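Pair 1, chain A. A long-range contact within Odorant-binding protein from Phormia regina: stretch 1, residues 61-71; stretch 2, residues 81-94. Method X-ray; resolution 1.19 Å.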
# COMPACT_ATOMS: atom_id res chain seq x y z
N ASP A 61 6.37 11.13 1.14
CA ASP A 61 7.73 11.45 0.61
C ASP A 61 8.66 10.25 0.68
O ASP A 61 9.84 10.40 0.97
CB ASP A 61 8.30 12.67 1.33
CG ASP A 61 7.48 13.91 1.13
OD1 ASP A 61 6.71 14.00 0.15
OD2 ASP A 61 7.62 14.81 1.98
N GLY A 62 8.12 9.06 0.43
CA GLY A 62 8.91 7.84 0.46
C GLY A 62 9.22 7.32 1.86
O GLY A 62 9.95 6.34 1.96
N VAL A 63 8.68 7.96 2.89
CA VAL A 63 8.96 7.59 4.28
C VAL A 63 7.71 6.91 4.85
O VAL A 63 6.61 7.44 4.75
CB VAL A 63 9.29 8.86 5.10
CG1 VAL A 63 9.56 8.50 6.56
CG2 VAL A 63 10.48 9.60 4.49
N VAL A 64 7.90 5.75 5.45
CA VAL A 64 6.80 5.03 6.07
C VAL A 64 6.38 5.70 7.37
O VAL A 64 7.23 6.03 8.22
CB VAL A 64 7.15 3.55 6.27
CG1 VAL A 64 6.02 2.84 6.97
CG2 VAL A 64 7.50 2.89 4.95
N GLN A 65 5.08 5.93 7.51
CA GLN A 65 4.52 6.60 8.70
C GLN A 65 4.21 5.52 9.73
O GLN A 65 3.16 4.86 9.66
CB GLN A 65 3.31 7.42 8.35
CG GLN A 65 3.60 8.46 7.29
CD GLN A 65 4.74 9.35 7.66
OE1 GLN A 65 4.75 9.93 8.77
NE2 GLN A 65 5.80 9.37 6.83
N GLU A 66 5.15 5.29 10.63
CA GLU A 66 5.15 4.06 11.41
C GLU A 66 3.96 3.96 12.37
O GLU A 66 3.40 2.88 12.52
CB GLU A 66 6.45 3.94 12.19
CG GLU A 66 7.65 3.88 11.26
CD GLU A 66 8.95 3.77 11.97
OE1 GLU A 66 8.98 3.23 13.10
OE2 GLU A 66 9.95 4.23 11.37
N ALA A 67 3.58 5.05 12.99
CA ALA A 67 2.47 5.00 13.92
C ALA A 67 1.17 4.62 13.23
O ALA A 67 0.35 3.90 13.80
CB ALA A 67 2.32 6.34 14.66
N VAL A 68 0.98 5.08 12.00
CA VAL A 68 -0.23 4.77 11.25
C VAL A 68 -0.23 3.31 10.81
O VAL A 68 -1.23 2.62 10.94
CB VAL A 68 -0.45 5.73 10.08
CG1 VAL A 68 -1.68 5.34 9.31
CG2 VAL A 68 -0.58 7.16 10.58
N VAL A 69 0.92 2.83 10.34
CA VAL A 69 1.04 1.42 10.00
C VAL A 69 0.72 0.56 11.22
O VAL A 69 -0.01 -0.41 11.10
CB VAL A 69 2.44 1.13 9.43
CG1 VAL A 69 2.65 -0.37 9.29
CG2 VAL A 69 2.62 1.84 8.10
N LEU A 70 1.31 0.89 12.36
CA LEU A 70 1.01 0.14 13.57
C LEU A 70 -0.47 0.20 13.95
O LEU A 70 -1.07 -0.82 14.30
CB LEU A 70 1.88 0.63 14.73
CG LEU A 70 3.34 0.20 14.63
CD1 LEU A 70 4.21 1.11 15.48
CD2 LEU A 70 3.55 -1.25 15.04
N GLU A 71 -1.05 1.37 13.89
CA GLU A 71 -2.48 1.50 14.24
C GLU A 71 -3.34 0.59 13.38
O GLU A 71 -4.28 -0.05 13.87
CB GLU A 71 -2.97 2.93 14.11
CG GLU A 71 -4.43 3.15 14.52
CD GLU A 71 -4.67 3.04 16.01
OE1 GLU A 71 -3.71 3.21 16.80
OE2 GLU A 71 -5.83 2.81 16.40
N LYS A 81 5.19 -8.24 15.47
CA LYS A 81 5.33 -8.66 14.08
C LYS A 81 5.30 -7.48 13.09
O LYS A 81 6.08 -7.43 12.13
CB LYS A 81 4.27 -9.71 13.73
CG LYS A 81 4.51 -11.01 14.50
CD LYS A 81 3.33 -11.95 14.59
CE LYS A 81 3.68 -13.20 15.42
NZ LYS A 81 2.51 -13.97 15.92
N VAL A 82 4.45 -6.51 13.37
CA VAL A 82 4.38 -5.34 12.52
C VAL A 82 5.64 -4.48 12.71
O VAL A 82 6.21 -3.98 11.74
CB VAL A 82 3.10 -4.52 12.77
CG1 VAL A 82 3.11 -3.25 11.93
CG2 VAL A 82 1.89 -5.36 12.39
N LYS A 83 6.13 -4.36 13.96
CA LYS A 83 7.39 -3.61 14.20
C LYS A 83 8.55 -4.27 13.48
O LYS A 83 9.41 -3.59 12.92
CB LYS A 83 7.68 -3.53 15.71
CG LYS A 83 6.77 -2.54 16.41
CD LYS A 83 7.04 -2.42 17.90
CE LYS A 83 6.22 -1.30 18.50
NZ LYS A 83 6.41 -1.14 19.96
N ALA A 84 8.56 -5.60 13.43
CA ALA A 84 9.62 -6.30 12.75
C ALA A 84 9.54 -6.04 11.24
O ALA A 84 10.56 -5.83 10.57
CB ALA A 84 9.56 -7.79 13.04
N ALA A 85 8.33 -6.04 10.68
CA ALA A 85 8.16 -5.74 9.25
C ALA A 85 8.57 -4.30 8.93
O ALA A 85 9.21 -4.04 7.91
CB ALA A 85 6.72 -5.95 8.85
N LEU A 86 8.24 -3.37 9.82
CA LEU A 86 8.71 -2.01 9.67
C LEU A 86 10.22 -1.94 9.65
O LEU A 86 10.80 -1.26 8.80
CB LEU A 86 8.15 -1.11 10.79
CG LEU A 86 6.69 -0.69 10.59
CD1 LEU A 86 6.10 -0.26 11.91
CD2 LEU A 86 6.58 0.41 9.57
N ASP A 87 10.87 -2.65 10.56
CA ASP A 87 12.32 -2.59 10.62
C ASP A 87 12.95 -3.08 9.34
O ASP A 87 13.99 -2.58 8.90
CB ASP A 87 12.85 -3.44 11.78
CG ASP A 87 12.73 -2.75 13.13
OD1 ASP A 87 12.58 -1.51 13.18
OD2 ASP A 87 12.84 -3.45 14.15
N LYS A 88 12.34 -4.09 8.74
CA LYS A 88 12.86 -4.69 7.51
C LYS A 88 12.51 -3.95 6.23
O LYS A 88 13.29 -4.02 5.26
CB LYS A 88 12.37 -6.11 7.43
CG LYS A 88 12.98 -6.93 8.55
CD LYS A 88 13.54 -8.26 8.11
CE LYS A 88 12.47 -9.33 8.03
NZ LYS A 88 13.04 -10.61 7.53
N CYS A 89 11.41 -3.22 6.22
CA CYS A 89 10.90 -2.67 4.97
C CYS A 89 10.95 -1.18 4.84
O CYS A 89 10.84 -0.65 3.72
CB CYS A 89 9.47 -3.13 4.78
SG CYS A 89 9.28 -4.93 4.63
N LYS A 90 11.08 -0.46 5.93
CA LYS A 90 10.76 0.95 5.87
C LYS A 90 11.82 1.77 5.15
O LYS A 90 11.52 2.90 4.75
CB LYS A 90 10.52 1.51 7.25
CG LYS A 90 11.78 1.67 8.05
CD LYS A 90 11.45 2.05 9.47
CE LYS A 90 12.74 2.35 10.21
NZ LYS A 90 12.40 2.82 11.57
N ASN A 91 13.04 1.22 5.00
CA ASN A 91 14.13 1.97 4.36
C ASN A 91 14.36 1.66 2.90
O ASN A 91 15.31 2.15 2.31
CB ASN A 91 15.44 1.73 5.11
CG ASN A 91 15.38 2.23 6.54
OD1 ASN A 91 14.96 3.35 6.78
ND2 ASN A 91 15.80 1.38 7.49
N ILE A 92 13.49 0.88 2.31
CA ILE A 92 13.63 0.52 0.93
C ILE A 92 13.42 1.71 -0.00
O ILE A 92 12.47 2.47 0.14
CB ILE A 92 12.64 -0.59 0.59
CG1 ILE A 92 13.21 -1.87 1.20
CG2 ILE A 92 12.47 -0.74 -0.91
CD1 ILE A 92 12.26 -3.02 1.20
N LYS A 93 14.34 1.85 -0.96
CA LYS A 93 14.19 2.84 -1.98
C LYS A 93 14.27 2.24 -3.37
O LYS A 93 15.04 1.33 -3.62
CB LYS A 93 15.08 4.06 -1.68
CG LYS A 93 14.56 4.84 -0.44
CD LYS A 93 13.02 4.99 -0.44
CE LYS A 93 12.28 5.25 0.88
NZ LYS A 93 12.19 4.21 2.00
N GLY A 94 13.42 2.76 -4.25
CA GLY A 94 13.36 2.33 -5.64
C GLY A 94 13.85 3.42 -6.57
O GLY A 94 14.53 4.35 -6.14
O HOH W 1 10.66 5.00 6.07

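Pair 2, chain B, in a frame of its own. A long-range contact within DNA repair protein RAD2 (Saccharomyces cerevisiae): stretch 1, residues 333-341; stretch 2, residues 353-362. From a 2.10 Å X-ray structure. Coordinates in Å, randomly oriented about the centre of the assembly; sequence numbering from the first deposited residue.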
# COMPACT_ATOMS: atom_id res chain seq x y z
N VAL B 333 30.66 11.78 -38.89
CA VAL B 333 31.11 12.92 -38.11
C VAL B 333 29.98 13.96 -38.11
O VAL B 333 29.29 14.13 -39.11
CB VAL B 333 32.40 13.51 -38.74
CG1 VAL B 333 32.74 14.87 -38.14
CG2 VAL B 333 33.57 12.54 -38.56
N PRO B 334 29.75 14.62 -36.96
CA PRO B 334 28.73 15.67 -36.94
C PRO B 334 29.03 16.74 -37.99
O PRO B 334 30.19 17.14 -38.14
CB PRO B 334 28.86 16.27 -35.54
CG PRO B 334 29.45 15.15 -34.71
CD PRO B 334 30.34 14.37 -35.63
N ASP B 335 28.00 17.16 -38.71
CA ASP B 335 28.13 18.19 -39.74
C ASP B 335 27.76 19.53 -39.11
O ASP B 335 26.57 19.86 -38.99
CB ASP B 335 27.19 17.87 -40.90
CG ASP B 335 27.35 18.83 -42.07
OD1 ASP B 335 27.63 20.03 -41.85
OD2 ASP B 335 27.19 18.38 -43.22
N LEU B 336 28.77 20.32 -38.72
CA LEU B 336 28.54 21.57 -38.00
C LEU B 336 27.66 22.55 -38.80
O LEU B 336 26.73 23.15 -38.25
CB LEU B 336 29.87 22.23 -37.64
CG LEU B 336 29.76 23.50 -36.79
CD1 LEU B 336 29.02 23.19 -35.50
CD2 LEU B 336 31.12 24.11 -36.50
N ASP B 337 27.96 22.69 -40.09
CA ASP B 337 27.21 23.59 -40.97
C ASP B 337 25.72 23.26 -40.94
O ASP B 337 24.88 24.15 -40.83
CB ASP B 337 27.71 23.51 -42.42
CG ASP B 337 29.09 24.17 -42.61
OD1 ASP B 337 29.72 24.55 -41.61
OD2 ASP B 337 29.53 24.29 -43.77
N MET B 338 25.40 21.96 -41.03
CA MET B 338 24.00 21.54 -41.14
C MET B 338 23.30 21.48 -39.79
O MET B 338 22.08 21.65 -39.71
CB MET B 338 23.88 20.22 -41.89
CG MET B 338 24.33 20.30 -43.35
SD MET B 338 23.45 21.59 -44.29
CE MET B 338 21.87 20.80 -44.59
N LEU B 339 24.07 21.24 -38.72
CA LEU B 339 23.52 21.30 -37.37
C LEU B 339 23.20 22.75 -37.00
O LEU B 339 22.16 23.03 -36.40
CB LEU B 339 24.51 20.67 -36.35
CG LEU B 339 24.60 19.13 -36.29
CD1 LEU B 339 25.78 18.67 -35.41
CD2 LEU B 339 23.28 18.48 -35.81
N ARG B 340 24.10 23.67 -37.34
CA ARG B 340 23.86 25.11 -37.13
C ARG B 340 22.54 25.55 -37.76
O ARG B 340 21.69 26.15 -37.11
CB ARG B 340 24.96 25.94 -37.78
CG ARG B 340 26.25 26.08 -36.99
CD ARG B 340 27.33 26.59 -37.95
NE ARG B 340 28.53 27.08 -37.28
CZ ARG B 340 29.57 27.59 -37.93
NH1 ARG B 340 29.55 27.67 -39.25
NH2 ARG B 340 30.63 28.01 -37.26
N SER B 341 22.39 25.26 -39.05
CA SER B 341 21.17 25.69 -39.73
C SER B 341 19.92 24.95 -39.20
O SER B 341 18.84 25.54 -39.12
CB SER B 341 21.33 25.53 -41.25
OG SER B 341 21.77 24.23 -41.60
N LYS B 353 25.59 29.99 -30.55
CA LYS B 353 25.03 29.16 -29.48
C LYS B 353 25.29 27.69 -29.77
O LYS B 353 25.75 26.95 -28.89
CB LYS B 353 23.53 29.42 -29.35
CG LYS B 353 22.85 28.68 -28.18
CD LYS B 353 21.38 29.13 -28.02
CE LYS B 353 20.64 28.30 -26.97
NZ LYS B 353 21.37 28.23 -25.67
N SER B 354 25.02 27.26 -31.00
CA SER B 354 25.25 25.88 -31.41
C SER B 354 26.73 25.53 -31.36
O SER B 354 27.10 24.46 -30.88
CB SER B 354 24.70 25.65 -32.82
OG SER B 354 23.29 25.73 -32.85
N ASP B 355 27.57 26.43 -31.86
CA ASP B 355 29.01 26.23 -31.88
C ASP B 355 29.57 26.00 -30.48
O ASP B 355 30.40 25.12 -30.27
CB ASP B 355 29.70 27.45 -32.51
CG ASP B 355 29.64 27.44 -34.02
OD1 ASP B 355 28.88 26.62 -34.59
OD2 ASP B 355 30.34 28.27 -34.66
N GLU B 356 29.11 26.79 -29.52
CA GLU B 356 29.63 26.74 -28.16
C GLU B 356 29.50 25.33 -27.59
O GLU B 356 30.37 24.87 -26.86
CB GLU B 356 28.89 27.74 -27.30
CG GLU B 356 29.37 27.83 -25.87
CD GLU B 356 28.72 28.98 -25.12
OE1 GLU B 356 27.73 29.53 -25.65
OE2 GLU B 356 29.21 29.33 -24.02
N ILE B 357 28.41 24.65 -27.97
CA ILE B 357 28.15 23.29 -27.51
C ILE B 357 28.79 22.24 -28.42
O ILE B 357 29.38 21.27 -27.95
CB ILE B 357 26.62 23.03 -27.39
CG1 ILE B 357 26.04 23.90 -26.26
CG2 ILE B 357 26.33 21.56 -27.12
CD1 ILE B 357 24.53 24.04 -26.30
N LEU B 358 28.70 22.45 -29.73
CA LEU B 358 29.04 21.40 -30.69
C LEU B 358 30.54 21.27 -31.00
O LEU B 358 31.04 20.15 -31.19
CB LEU B 358 28.26 21.59 -31.99
CG LEU B 358 26.75 21.33 -31.95
CD1 LEU B 358 26.12 21.68 -33.29
CD2 LEU B 358 26.46 19.86 -31.59
N ILE B 359 31.24 22.39 -31.06
CA ILE B 359 32.67 22.37 -31.39
C ILE B 359 33.53 21.48 -30.46
O ILE B 359 34.34 20.69 -30.96
CB ILE B 359 33.25 23.81 -31.55
CG1 ILE B 359 32.70 24.46 -32.83
CG2 ILE B 359 34.77 23.78 -31.62
CD1 ILE B 359 33.04 25.94 -32.97
N PRO B 360 33.35 21.60 -29.13
CA PRO B 360 34.09 20.68 -28.25
C PRO B 360 33.78 19.20 -28.51
O PRO B 360 34.66 18.36 -28.32
CB PRO B 360 33.60 21.06 -26.84
CG PRO B 360 33.16 22.48 -26.97
CD PRO B 360 32.58 22.59 -28.36
N LEU B 361 32.56 18.89 -28.95
CA LEU B 361 32.16 17.51 -29.25
C LEU B 361 32.81 16.96 -30.51
O LEU B 361 33.01 15.76 -30.64
CB LEU B 361 30.64 17.41 -29.38
CG LEU B 361 29.83 17.09 -28.13
CD1 LEU B 361 30.55 17.47 -26.84
CD2 LEU B 361 28.46 17.75 -28.19
N ILE B 362 33.13 17.84 -31.45
CA ILE B 362 33.73 17.45 -32.72
C ILE B 362 35.25 17.30 -32.60
O ILE B 362 35.86 16.46 -33.26
CB ILE B 362 33.41 18.48 -33.82
CG1 ILE B 362 31.89 18.62 -33.99
CG2 ILE B 362 34.06 18.10 -35.15
CD1 ILE B 362 31.50 19.50 -35.16
O HOH W 2 22.16 27.39 -34.67

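Where does each contact place its charged pair? The two put it at opposite ends of the same framework. In pair 1, E66(A) at the start of its helix reaches K90(A), NZ of K90(A) donating to OE2 of E66(A) at 2.8 Å in a salt bridge. The matching positions in pair 2 are L336(B) and I362(B), which meet through carbon, CB of L336(B) lying 4.0 Å from CD1 of I362(B). One turn further along the first helix the roles reverse. R340(B) grips D355(B) with two hydrogen bonds, NE to OD1 at 2.8 Å and NH2 to OD2 at 2.6 Å, so the carboxylate lies along the guanidinium edge. Their counterparts L70(A) and K83(A) meet through aliphatic carbon, CD2 of L70(A) lying 3.7 Å from CG of K83(A).

What backbone do they share? In both, a short lead-in segment enters a helix that packs against a second one running roughly antiparallel, at 142° between their directions. The axes approach to 10.0 Å in pair 1 and 9.7 Å in pair 2, and 14 central residues superpose with an RMSD of 0.9 Å. L70(A) and R340(B) coincide within 0.1 Å at CA. Q65(A) and D335(B) both occupy the N-cap position; D335(B) caps through OD1, which accepts from N of M338(B) at 3.1 Å, whereas Q65(A) turns its NE2 back to O of V63(A) at 3.0 Å.

How is the middle filled? A leucine serves in both, L86(A) matching L358(B), and each points its CA-to-CB bond toward the first helix. CD2 of L86(A) lies 3.6 Å from CG1 of V64(A) and 4.0 Å from CG1 of V69(A). In pair 2 the position of V69(A) is held by L339(B), whose CB is 3.6 Å from CD1 of L358(B). P334(B), at the position of V64(A), packs on I362(B), CB of P334(B) to CG1 of I362(B) at 4.1 Å, as V64(A) packs on the matching K90(A), CG2 of V64(A) to CB of K90(A) at 4.0 Å; but only V64(A) also reaches the central leucine.

What happens where V82(A) gives way to S354(B)? The valine makes apolar contacts, its CG1 lying 3.7 Å from CD2 of L70(A) and 3.9 Å from CG1 of V69(A). The smaller serine uses a water: water 2 donates to O of R340(B) at 2.8 Å and accepts from OG of S354(B) at 2.7 Å. Pair 1 places its bridging water near the other end, where water 1 accepts from N of V64(A) at 2.9 Å and donates to O of K90(A) at 2.6 Å, tying the lead-in strand to the second stretch.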